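Local coordinates for PAAR motif family protein (Pseudomonas aeruginosa, PDB 6XRF) that probably serves as a PAAR-family effector of type VI secretion, represented by its N-terminal helical piece held in an assembly with chains of another protein, at residues 4-9 against 44-49; 30-35 against 50-55. One frame throughout, in Å; residues are numbered along the deposited sequence.

Overall arrangement
Contacts 1 and 2 share helix 45-57, which packs first against helix 3-14 and, further along, against helix 25-37. Their centres lie about 11 Å apart, and about 7 Å and 5 Å from the centre of the chain. The two touch directly: A35 CB of contact 2 sits 3.4 Å from A48 O, and I50 CD1 sits 3.4 Å from A5 O. I50, whose CB points away from 30-35, lies against A5, R8 and L9 and so extends the packing of contact 1 by one residue. Chains of another protein pack against residues of both contacts in this N-terminal piece of the PAAR-motif protein.

Contact 1: residues 4-9 against 44-49; sequences QAAARL and GGLAAV
L46 meets L9 where segment 44-49, at the start of helix 45-57, packs on segment 4-9 of helix 3-14, in an apolar helix-helix packing with no hydrogen bond across it. The short segments 4-9 and 45-49 run in broadly the same direction, inclined by 45°, with their axes 9.1 Å apart at closest approach. G44 starts the second segment at the N-cap position, and its carbonyl accepts the first-turn bond from A48 N. L46 follows two residues on and does most of the work. Its CB points toward 4-9 and meets A5 CB at 4.2 Å, one methylene against one methyl. CG stands anti to the carbonyl carbon (chi1 -60°). Of the two methyls it carries, CD1 lies 4.1 Å from A6 CB, while CD2 lies 3.4 Å from L9 CD2. The two leucine side chains cross obliquely here. A47 turns its CB away from helix 3-14, although its CA is the one nearest A5 CA, at 6.2 Å. One turn after G45, the chain presents V49, with its CB again directed at 4-9.

Outside the pair of segments, an apolar side chain from a chain of another protein packs on L46, and one from a further such chain packs on V49; R8 is held in a salt bridge to E12 of its own helix. The contact thus joins the first helix of this N-terminal piece of the PAAR-motif protein to the last, and all five touching residues are buried in the assembly. L9 bridges two positions of helix 45-57. Its two methyls divide the work: CD2 goes to L46, and CD1 meets V49 CG1 at 3.8 Å, the side chains crossing at about a right angle.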
loop_
_atom_site.group_PDB
_atom_site.type_symbol
_atom_site.label_atom_id
_atom_site.label_comp_id
_atom_site.label_asym_id
_atom_site.label_seq_id
_atom_site.Cartn_x
_atom_site.Cartn_y
_atom_site.Cartn_z
ATOM N N GLN C 4 -8.724 14.053 -0.084
ATOM C CA GLN C 4 -9.797 13.353 0.611
ATOM C C GLN C 4 -9.343 11.994 1.127
ATOM O O GLN C 4 -9.537 11.664 2.302
ATOM C CB GLN C 4 -10.980 13.192 -0.352
ATOM C CG GLN C 4 -12.359 13.151 0.282
ATOM C CD GLN C 4 -13.452 12.855 -0.739
ATOM O OE1 GLN C 4 -13.176 12.392 -1.848
ATOM N NE2 GLN C 4 -14.699 13.121 -0.367
ATOM N N ALA C 5 -8.723 11.196 0.254
ATOM C CA ALA C 5 -8.401 9.812 0.587
ATOM C C ALA C 5 -7.106 9.703 1.384
ATOM O O ALA C 5 -7.040 8.946 2.361
ATOM C CB ALA C 5 -8.306 8.979 -0.693
ATOM N N ALA C 6 -6.064 10.434 0.978
ATOM C CA ALA C 6 -4.822 10.425 1.743
ATOM C C ALA C 6 -5.079 10.805 3.196
ATOM O O ALA C 6 -4.502 10.212 4.114
ATOM C CB ALA C 6 -3.804 11.375 1.113
ATOM N N ALA C 7 -5.953 11.787 3.426
ATOM C CA ALA C 7 -6.302 12.154 4.792
ATOM C C ALA C 7 -7.091 11.038 5.466
ATOM O O ALA C 7 -6.805 10.662 6.608
ATOM C CB ALA C 7 -7.094 13.461 4.804
ATOM N N ARG C 8 -8.095 10.491 4.772
ATOM C CA ARG C 8 -8.859 9.386 5.341
ATOM C C ARG C 8 -7.945 8.206 5.650
ATOM O O ARG C 8 -7.999 7.632 6.745
ATOM C CB ARG C 8 -9.982 8.973 4.388
ATOM C CG ARG C 8 -10.967 7.960 4.984
ATOM C CD ARG C 8 -12.171 7.715 4.074
ATOM N NE ARG C 8 -12.803 6.423 4.351
ATOM C CZ ARG C 8 -13.908 5.972 3.760
ATOM N NH1 ARG C 8 -14.534 6.702 2.848
ATOM N NH2 ARG C 8 -14.392 4.783 4.087
ATOM N N LEU C 9 -7.079 7.840 4.700
ATOM C CA LEU C 9 -6.203 6.689 4.902
ATOM C C LEU C 9 -5.255 6.929 6.069
ATOM O O LEU C 9 -5.168 6.110 6.992
ATOM C CB LEU C 9 -5.419 6.395 3.622
ATOM C CG LEU C 9 -4.691 5.053 3.544
ATOM C CD1 LEU C 9 -5.590 3.885 3.921
ATOM C CD2 LEU C 9 -4.136 4.853 2.132
ATOM N N GLY C 44 -7.188 5.305 -7.367
ATOM C CA GLY C 44 -5.802 4.906 -7.244
ATOM C C GLY C 44 -5.548 3.895 -6.146
ATOM O O GLY C 44 -6.477 3.256 -5.646
ATOM N N GLY C 45 -4.278 3.739 -5.768
ATOM C CA GLY C 45 -3.949 2.849 -4.669
ATOM C C GLY C 45 -4.603 3.265 -3.365
ATOM O O GLY C 45 -5.145 2.430 -2.637
ATOM N N LEU C 46 -4.560 4.562 -3.049
ATOM C CA LEU C 46 -5.156 5.038 -1.806
ATOM C C LEU C 46 -6.629 4.655 -1.732
ATOM O O LEU C 46 -7.071 4.017 -0.767
ATOM C CB LEU C 46 -4.979 6.550 -1.688
ATOM C CG LEU C 46 -3.534 7.056 -1.690
ATOM C CD1 LEU C 46 -3.485 8.564 -1.872
ATOM C CD2 LEU C 46 -2.823 6.654 -0.405
ATOM N N ALA C 47 -7.403 5.016 -2.758
ATOM C CA ALA C 47 -8.809 4.630 -2.794
ATOM C C ALA C 47 -8.980 3.128 -2.586
ATOM O O ALA C 47 -9.876 2.691 -1.855
ATOM C CB ALA C 47 -9.436 5.062 -4.121
ATOM N N ALA C 48 -8.125 2.321 -3.218
ATOM C CA ALA C 48 -8.267 0.871 -3.122
ATOM C C ALA C 48 -8.076 0.392 -1.688
ATOM O O ALA C 48 -8.879 -0.394 -1.169
ATOM C CB ALA C 48 -7.266 0.182 -4.052
ATOM N N VAL C 49 -7.010 0.854 -1.032
ATOM C CA VAL C 49 -6.730 0.409 0.331
ATOM C C VAL C 49 -7.862 0.811 1.267
ATOM O O VAL C 49 -8.238 0.053 2.170
ATOM C CB VAL C 49 -5.371 0.967 0.796
ATOM C CG1 VAL C 49 -5.071 0.546 2.223
ATOM C CG2 VAL C 49 -4.260 0.494 -0.136
#

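Contact 2: residues 30-35 against 50-55; sequences ALIGAA and ILAGSI
I32 and A52 mark the point where the backbones come nearest, CA to CA 4.9 Å. Both segments are helical throughout; their axes approach to 8.2 Å and cross steeply, with the N-to-C directions 124° apart. A52, with nothing beyond CB, allows this approach. Its methyl points at 30-35 and lies 3.6 Å from I32 CG1. The CB of I32 is directed away from 50-55, but CG1 is placed beside the backbone N (chi1 -68°), which turns that methylene back over A52.

On one flank of this point L31 meets the following turn. Its CB is 4.1 Å from A52 CB. Further out, L31 CD2 touches I55 CG2 at 3.5 Å; the leucine and isoleucine side chains slide past each other in opposite directions. A turn later on helix 25-37, A35 CB packs against L51 CD2 at 3.7 Å. The carbonyl of L51 is doubly used within its own helix, accepting from I55 N and from the S54 hydroxyl, S54 OG lying 2.8 Å from L51 O.

A chain of another protein borders the pair: one of its polar side chains hydrogen-bonds G33 O, an aromatic one packs on L31 and a basic one on I55. A52 at the near point, with A35 further along and branched apolar residues around them, makes this a close crossing of two consecutive helices packed through apolar side chains, consistent with the hydrophobic N-terminal region of a PAAR effector.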
loop_
_atom_site.group_PDB
_atom_site.type_symbol
_atom_site.label_atom_id
_atom_site.label_comp_id
_atom_site.label_asym_id
_atom_site.label_seq_id
_atom_site.Cartn_x
_atom_site.Cartn_y
_atom_site.Cartn_z
ATOM N N ALA C 30 -6.594 -10.384 -0.202
ATOM C CA ALA C 30 -7.746 -10.659 -1.052
ATOM C C ALA C 30 -8.670 -9.452 -1.139
ATOM O O ALA C 30 -9.187 -9.136 -2.217
ATOM C CB ALA C 30 -8.504 -11.876 -0.525
ATOM N N LEU C 31 -8.896 -8.767 -0.017
ATOM C CA LEU C 31 -9.757 -7.587 -0.038
ATOM C C LEU C 31 -9.126 -6.461 -0.853
ATOM O O LEU C 31 -9.813 -5.804 -1.646
ATOM C CB LEU C 31 -10.048 -7.127 1.389
ATOM C CG LEU C 31 -10.748 -8.163 2.273
ATOM C CD1 LEU C 31 -11.145 -7.565 3.617
ATOM C CD2 LEU C 31 -11.969 -8.754 1.577
ATOM N N ILE C 32 -7.824 -6.228 -0.678
ATOM C CA ILE C 32 -7.144 -5.219 -1.485
ATOM C C ILE C 32 -7.205 -5.594 -2.961
ATOM O O ILE C 32 -7.364 -4.731 -3.832
ATOM C CB ILE C 32 -5.688 -5.048 -1.010
ATOM C CG1 ILE C 32 -5.645 -4.426 0.388
ATOM C CG2 ILE C 32 -4.908 -4.208 -2.009
ATOM C CD1 ILE C 32 -4.301 -4.590 1.091
ATOM N N GLY C 33 -7.084 -6.887 -3.264
ATOM C CA GLY C 33 -7.074 -7.312 -4.654
ATOM C C GLY C 33 -8.405 -7.093 -5.348
ATOM O O GLY C 33 -8.447 -6.781 -6.541
ATOM N N ALA C 34 -9.508 -7.258 -4.616
ATOM C CA ALA C 34 -10.821 -7.017 -5.201
ATOM C C ALA C 34 -11.054 -5.531 -5.431
ATOM O O ALA C 34 -11.591 -5.132 -6.471
ATOM C CB ALA C 34 -11.913 -7.591 -4.298
ATOM N N ALA C 35 -10.650 -4.695 -4.471
ATOM C CA ALA C 35 -10.903 -3.262 -4.579
ATOM C C ALA C 35 -10.291 -2.675 -5.844
ATOM O O ALA C 35 -10.882 -1.791 -6.477
ATOM C CB ALA C 35 -10.360 -2.543 -3.344
ATOM N N ILE C 50 -8.435 2.000 1.061
ATOM C CA ILE C 50 -9.554 2.443 1.891
ATOM C C ILE C 50 -10.722 1.471 1.764
ATOM O O ILE C 50 -11.271 0.996 2.765
ATOM C CB ILE C 50 -9.965 3.877 1.510
ATOM C CG1 ILE C 50 -9.040 4.887 2.197
ATOM C CG2 ILE C 50 -11.417 4.147 1.884
ATOM C CD1 ILE C 50 -8.924 6.206 1.473
ATOM N N LEU C 51 -11.117 1.160 0.527
ATOM C CA LEU C 51 -12.250 0.262 0.314
ATOM C C LEU C 51 -11.985 -1.113 0.917
ATOM O O LEU C 51 -12.891 -1.733 1.488
ATOM C CB LEU C 51 -12.542 0.154 -1.183
ATOM C CG LEU C 51 -13.663 -0.779 -1.642
ATOM C CD1 LEU C 51 -15.015 -0.316 -1.129
ATOM C CD2 LEU C 51 -13.667 -0.869 -3.174
ATOM N N ALA C 52 -10.748 -1.606 0.798
ATOM C CA ALA C 52 -10.397 -2.881 1.419
ATOM C C ALA C 52 -10.685 -2.860 2.915
ATOM O O ALA C 52 -11.127 -3.867 3.486
ATOM C CB ALA C 52 -8.923 -3.194 1.158
ATOM N N GLY C 53 -10.447 -1.720 3.565
ATOM C CA GLY C 53 -10.741 -1.610 4.985
ATOM C C GLY C 53 -12.225 -1.472 5.278
ATOM O O GLY C 53 -12.716 -2.002 6.278
ATOM N N SER C 54 -12.958 -0.748 4.428
ATOM C CA SER C 54 -14.408 -0.708 4.591
ATOM C C SER C 54 -14.997 -2.097 4.382
ATOM O O SER C 54 -15.886 -2.524 5.129
ATOM C CB SER C 54 -15.030 0.301 3.627
ATOM O OG SER C 54 -15.146 -0.221 2.315
ATOM N N ILE C 55 -14.506 -2.824 3.375
ATOM C CA ILE C 55 -14.929 -4.210 3.188
ATOM C C ILE C 55 -14.625 -5.020 4.439
ATOM O O ILE C 55 -15.502 -5.684 5.002
ATOM C CB ILE C 55 -14.250 -4.822 1.949
ATOM C CG1 ILE C 55 -14.749 -4.138 0.678
ATOM C CG2 ILE C 55 -14.498 -6.331 1.905
ATOM C CD1 ILE C 55 -14.023 -4.586 -0.574
#